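Local coordinates for R.Ecl18kI (PDB 2GB7), which recognises the double-stranded DNA sequence 5'-CCNGG-3' as a type II restriction endonuclease and cleaves it before the first C, at residues R188-V196 against T217-V226. The protein carries 1 engineered substitution. Sequence-based numbering, arbitrary orientation.
Sequences RWQEVPEEV and TINILYEANV. With nucleotides of chain B.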
loop_
_atom_site.group_PDB
_atom_site.type_symbol
_atom_site.label_atom_id
_atom_site.label_comp_id
_atom_site.label_asym_id
_atom_site.label_seq_id
_atom_site.Cartn_x
_atom_site.Cartn_y
_atom_site.Cartn_z
ATOM N N ARG F 188 0.731 3.564 5.797
ATOM C CA ARG F 188 -0.300 2.551 6.048
ATOM C C ARG F 188 -0.675 2.364 7.495
ATOM O O ARG F 188 -1.761 1.848 7.745
ATOM C CB ARG F 188 0.116 1.209 5.429
ATOM C CG ARG F 188 0.080 1.289 3.862
ATOM C CD ARG F 188 0.649 -0.004 3.198
ATOM N NE ARG F 188 2.103 -0.105 3.281
ATOM C CZ ARG F 188 2.797 -0.758 4.211
ATOM N NH1 ARG F 188 2.208 -1.408 5.244
ATOM N NH2 ARG F 188 4.108 -0.711 4.149
ATOM N N TRP F 189 0.155 2.842 8.418
ATOM C CA TRP F 189 -0.232 2.864 9.836
ATOM C C TRP F 189 -1.527 3.646 10.088
ATOM O O TRP F 189 -2.199 3.407 11.059
ATOM C CB TRP F 189 0.882 3.428 10.729
ATOM C CG TRP F 189 1.260 4.834 10.382
ATOM C CD1 TRP F 189 2.284 5.221 9.573
ATOM C CD2 TRP F 189 0.597 6.044 10.802
ATOM N NE1 TRP F 189 2.319 6.597 9.471
ATOM C CE2 TRP F 189 1.293 7.122 10.224
ATOM C CE3 TRP F 189 -0.512 6.314 11.626
ATOM C CZ2 TRP F 189 0.905 8.459 10.407
ATOM C CZ3 TRP F 189 -0.898 7.643 11.823
ATOM C CH2 TRP F 189 -0.191 8.697 11.247
ATOM N N GLN F 190 -1.834 4.594 9.207
ATOM C CA GLN F 190 -3.039 5.403 9.335
ATOM C C GLN F 190 -4.291 4.538 9.313
ATOM O O GLN F 190 -5.340 4.954 9.834
ATOM C CB GLN F 190 -3.064 6.445 8.209
ATOM C CG GLN F 190 -1.934 7.508 8.363
ATOM C CD GLN F 190 -1.728 8.379 7.111
ATOM O OE1 GLN F 190 -2.377 8.175 6.093
ATOM N NE2 GLN F 190 -0.747 9.278 7.165
ATOM N N GLU F 191 -4.194 3.326 8.740
ATOM C CA GLU F 191 -5.346 2.400 8.704
ATOM C C GLU F 191 -5.736 1.961 10.106
ATOM O O GLU F 191 -6.892 1.615 10.350
ATOM C CB GLU F 191 -5.003 1.173 7.866
ATOM C CG GLU F 191 -4.678 1.565 6.391
ATOM C CD GLU F 191 -4.107 0.418 5.570
ATOM O OE1 GLU F 191 -3.907 -0.685 6.154
ATOM O OE2 GLU F 191 -3.826 0.635 4.334
ATOM N N VAL F 192 -4.754 1.935 11.005
ATOM C CA VAL F 192 -4.970 1.339 12.329
ATOM C C VAL F 192 -5.880 2.224 13.207
ATOM O O VAL F 192 -6.870 1.703 13.687
ATOM C CB VAL F 192 -3.641 0.932 13.012
ATOM C CG1 VAL F 192 -3.935 0.188 14.284
ATOM C CG2 VAL F 192 -2.833 0.011 12.070
ATOM N N PRO F 193 -5.574 3.536 13.367
ATOM C CA PRO F 193 -6.513 4.391 14.102
ATOM C C PRO F 193 -7.899 4.400 13.473
ATOM O O PRO F 193 -8.889 4.489 14.163
ATOM C CB PRO F 193 -5.878 5.782 13.994
ATOM C CG PRO F 193 -4.443 5.543 13.932
ATOM C CD PRO F 193 -4.398 4.327 12.965
ATOM N N GLU F 194 -7.979 4.296 12.150
ATOM C CA GLU F 194 -9.298 4.252 11.535
ATOM C C GLU F 194 -10.098 3.072 12.059
ATOM O O GLU F 194 -11.270 3.227 12.435
ATOM C CB GLU F 194 -9.173 4.222 9.994
ATOM C CG GLU F 194 -10.565 4.240 9.334
ATOM C CD GLU F 194 -11.261 2.904 9.268
ATOM O OE1 GLU F 194 -10.583 1.847 9.204
ATOM O OE2 GLU F 194 -12.528 2.917 9.231
ATOM N N GLU F 195 -9.467 1.909 12.156
ATOM C CA GLU F 195 -10.165 0.728 12.627
ATOM C C GLU F 195 -10.432 0.779 14.131
ATOM O O GLU F 195 -11.518 0.406 14.565
ATOM C CB GLU F 195 -9.442 -0.549 12.208
ATOM C CG GLU F 195 -9.611 -0.774 10.702
ATOM C CD GLU F 195 -11.078 -1.061 10.363
ATOM O OE1 GLU F 195 -11.567 -2.140 10.757
ATOM O OE2 GLU F 195 -11.753 -0.219 9.735
ATOM N N VAL F 196 -9.484 1.322 14.887
ATOM C CA VAL F 196 -9.685 1.490 16.340
ATOM C C VAL F 196 -10.874 2.381 16.600
ATOM O O VAL F 196 -11.789 2.039 17.377
ATOM C CB VAL F 196 -8.419 2.042 16.974
ATOM C CG1 VAL F 196 -8.662 2.512 18.424
ATOM C CG2 VAL F 196 -7.393 0.949 17.022
ATOM N N THR F 217 4.609 10.009 13.997
ATOM C CA THR F 217 3.787 8.808 13.849
ATOM C C THR F 217 3.527 8.145 15.222
ATOM O O THR F 217 2.403 7.797 15.553
ATOM C CB THR F 217 4.460 7.842 12.879
ATOM O OG1 THR F 217 4.444 8.429 11.569
ATOM C CG2 THR F 217 3.736 6.507 12.834
ATOM N N ILE F 218 4.588 7.953 15.991
ATOM C CA ILE F 218 4.426 7.387 17.336
ATOM C C ILE F 218 3.394 8.162 18.136
ATOM O O ILE F 218 2.509 7.564 18.800
ATOM C CB ILE F 218 5.784 7.365 18.097
ATOM C CG1 ILE F 218 6.678 6.337 17.450
ATOM C CG2 ILE F 218 5.560 6.937 19.548
ATOM C CD1 ILE F 218 8.203 6.488 17.767
ATOM N N ASN F 219 3.506 9.485 18.094
ATOM C CA ASN F 219 2.621 10.324 18.904
ATOM C C ASN F 219 1.178 10.302 18.415
ATOM O O ASN F 219 0.237 10.271 19.205
ATOM C CB ASN F 219 3.159 11.738 18.918
ATOM C CG ASN F 219 4.436 11.866 19.725
ATOM O OD1 ASN F 219 4.798 10.972 20.491
ATOM N ND2 ASN F 219 5.134 12.974 19.535
ATOM N N ILE F 220 0.992 10.282 17.102
ATOM C CA ILE F 220 -0.386 10.186 16.592
ATOM C C ILE F 220 -0.979 8.835 16.952
ATOM O O ILE F 220 -2.122 8.760 17.400
ATOM C CB ILE F 220 -0.419 10.383 15.064
ATOM C CG1 ILE F 220 -0.032 11.818 14.733
ATOM C CG2 ILE F 220 -1.771 9.987 14.507
ATOM C CD1 ILE F 220 0.309 12.057 13.259
ATOM N N LEU F 221 -0.197 7.768 16.803
ATOM C CA LEU F 221 -0.660 6.445 17.206
ATOM C C LEU F 221 -0.995 6.422 18.707
ATOM O O LEU F 221 -1.993 5.852 19.111
ATOM C CB LEU F 221 0.398 5.369 16.861
ATOM C CG LEU F 221 0.479 5.155 15.348
ATOM C CD1 LEU F 221 1.669 4.258 15.120
ATOM C CD2 LEU F 221 -0.816 4.519 14.798
ATOM N N TYR F 222 -0.129 7.039 19.504
ATOM C CA TYR F 222 -0.307 7.100 20.960
ATOM C C TYR F 222 -1.641 7.727 21.329
ATOM O O TYR F 222 -2.360 7.200 22.207
ATOM C CB TYR F 222 0.856 7.875 21.570
ATOM C CG TYR F 222 0.777 8.032 23.062
ATOM C CD1 TYR F 222 1.208 7.005 23.903
ATOM C CD2 TYR F 222 0.274 9.193 23.617
ATOM C CE1 TYR F 222 1.149 7.144 25.282
ATOM C CE2 TYR F 222 0.229 9.353 25.004
ATOM C CZ TYR F 222 0.654 8.322 25.811
ATOM O OH TYR F 222 0.591 8.504 27.177
ATOM N N GLU F 223 -1.975 8.826 20.664
ATOM C CA GLU F 223 -3.244 9.510 20.969
ATOM C C GLU F 223 -4.414 8.629 20.573
ATOM O O GLU F 223 -5.515 8.736 21.150
ATOM C CB GLU F 223 -3.300 10.826 20.203
ATOM C CG GLU F 223 -4.505 11.744 20.587
ATOM C CD GLU F 223 -5.823 11.373 19.914
ATOM O OE1 GLU F 223 -5.797 10.843 18.769
ATOM O OE2 GLU F 223 -6.891 11.597 20.546
ATOM N N ALA F 224 -4.183 7.775 19.568
ATOM C CA ALA F 224 -5.174 6.820 19.076
ATOM C C ALA F 224 -5.209 5.504 19.849
ATOM O O ALA F 224 -6.002 4.607 19.515
ATOM C CB ALA F 224 -4.971 6.571 17.559
ATOM N N ASN F 225 -4.397 5.412 20.914
ATOM C CA ASN F 225 -4.268 4.203 21.719
ATOM C C ASN F 225 -3.813 2.993 20.897
ATOM O O ASN F 225 -4.225 1.857 21.133
ATOM C CB ASN F 225 -5.560 3.937 22.477
ATOM C CG ASN F 225 -5.855 5.039 23.439
ATOM O OD1 ASN F 225 -5.113 5.255 24.398
ATOM N ND2 ASN F 225 -6.941 5.728 23.212
ATOM N N VAL F 226 -2.907 3.256 19.977
ATOM C CA VAL F 226 -2.228 2.204 19.234
ATOM C C VAL F 226 -0.775 2.236 19.677
ATOM O O VAL F 226 -0.153 3.300 19.663
ATOM C CB VAL F 226 -2.302 2.462 17.718
ATOM C CG1 VAL F 226 -1.498 1.420 16.971
ATOM C CG2 VAL F 226 -3.750 2.403 17.233
ATOM P P DC B 4 1.743 -6.063 5.740
ATOM O OP1 DC B 4 2.660 -6.641 6.752
ATOM O OP2 DC B 4 0.874 -4.908 6.100
ATOM O "O5'" DC B 4 2.585 -5.647 4.454
ATOM C "C5'" DC B 4 3.404 -6.596 3.786
ATOM C "C4'" DC B 4 4.032 -5.965 2.566
ATOM O "O4'" DC B 4 2.990 -5.641 1.614
ATOM C "C3'" DC B 4 4.792 -4.665 2.836
ATOM O "O3'" DC B 4 5.969 -4.607 2.024
ATOM C "C2'" DC B 4 3.814 -3.590 2.396
ATOM C "C1'" DC B 4 3.066 -4.270 1.259
ATOM N N1 DC B 4 1.695 -3.772 1.075
ATOM C C2 DC B 4 1.247 -3.453 -0.220
ATOM O O2 DC B 4 1.983 -3.682 -1.191
ATOM N N3 DC B 4 0.021 -2.908 -0.374
ATOM C C4 DC B 4 -0.756 -2.689 0.695
ATOM N N4 DC B 4 -1.937 -2.091 0.496
ATOM C C5 DC B 4 -0.348 -3.055 2.011
ATOM C C6 DC B 4 0.874 -3.589 2.153
ATOM P P DG B 6 9.585 -6.985 -2.700
ATOM O OP1 DG B 6 8.173 -7.385 -2.923
ATOM O OP2 DG B 6 10.631 -7.424 -3.662
ATOM O "O5'" DG B 6 9.680 -5.399 -2.625
ATOM C "C5'" DG B 6 8.673 -4.620 -1.979
ATOM C "C4'" DG B 6 9.019 -3.155 -2.099
ATOM O "O4'" DG B 6 7.890 -2.315 -1.777
ATOM C "C3'" DG B 6 10.159 -2.684 -1.199
ATOM O "O3'" DG B 6 10.920 -1.716 -1.918
ATOM C "C2'" DG B 6 9.430 -2.000 -0.057
ATOM C "C1'" DG B 6 8.303 -1.356 -0.825
ATOM N N9 DG B 6 7.127 -0.938 -0.078
ATOM C C8 DG B 6 6.881 -1.025 1.272
ATOM N N7 DG B 6 5.724 -0.517 1.611
ATOM C C5 DG B 6 5.182 -0.075 0.410
ATOM C C6 DG B 6 3.950 0.578 0.133
ATOM O O6 DG B 6 3.067 0.923 0.923
ATOM N N1 DG B 6 3.800 0.832 -1.230
ATOM C C2 DG B 6 4.720 0.509 -2.200
ATOM N N2 DG B 6 4.398 0.817 -3.466
ATOM N N3 DG B 6 5.873 -0.078 -1.950
ATOM C C4 DG B 6 6.034 -0.341 -0.636
#
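A chi1 of 60° tucks CG of Trp-189 between its own backbone N and carbonyl carbon and turns the indole toward helix 215-223. From there Thr-217 answers with CG2 anti to the backbone N, which sets this methyl over the indole in a CH-pi contact, 3.5 Å from the centroid of the five-membered ring and 6° off its normal. CG of Gln-190 lies against the opposite face, so the ring is clamped between one neighbour in its own segment and one across the contact. The broad indole also reaches two branched side chains one turn on: its CZ3 meets CG2 of Ile-220 at 3.7 Å, and its CE3 meets CD2 of Leu-221. Farther along, compact residues suit a closer approach of the backbones. The CB atoms of Pro-193 and Ala-224 lie 3.8 Å apart, and CD2 of Leu-221 also rests against CG and CD of the proline ring. Asn-225, with positive phi, ends the helix in a Schellman motif and turns the chain into strand 226-230. Val-226 then directs CG2 to CG1 of Val-192 (3.7 Å) and CG2 of Val-196; these short branched side chains suit the buried layer between helix 191-199 and the sheet, where Val-192 packs on Met-204 and Leu-206, Val-196 on Met-204 and Val-226 on Leu-206. Just before Trp-189, Arg-188 turns to the DNA: its NE donates to O6 of DG6 of chain B at 2.7 Å, near the guanidinium plane, and NH2 donates to N7 at 3.0 Å. This two-pronged reading of a guanine's major-groove edge adjoins helix packing on the mixed sheet of a PDDEXK-type nuclease core.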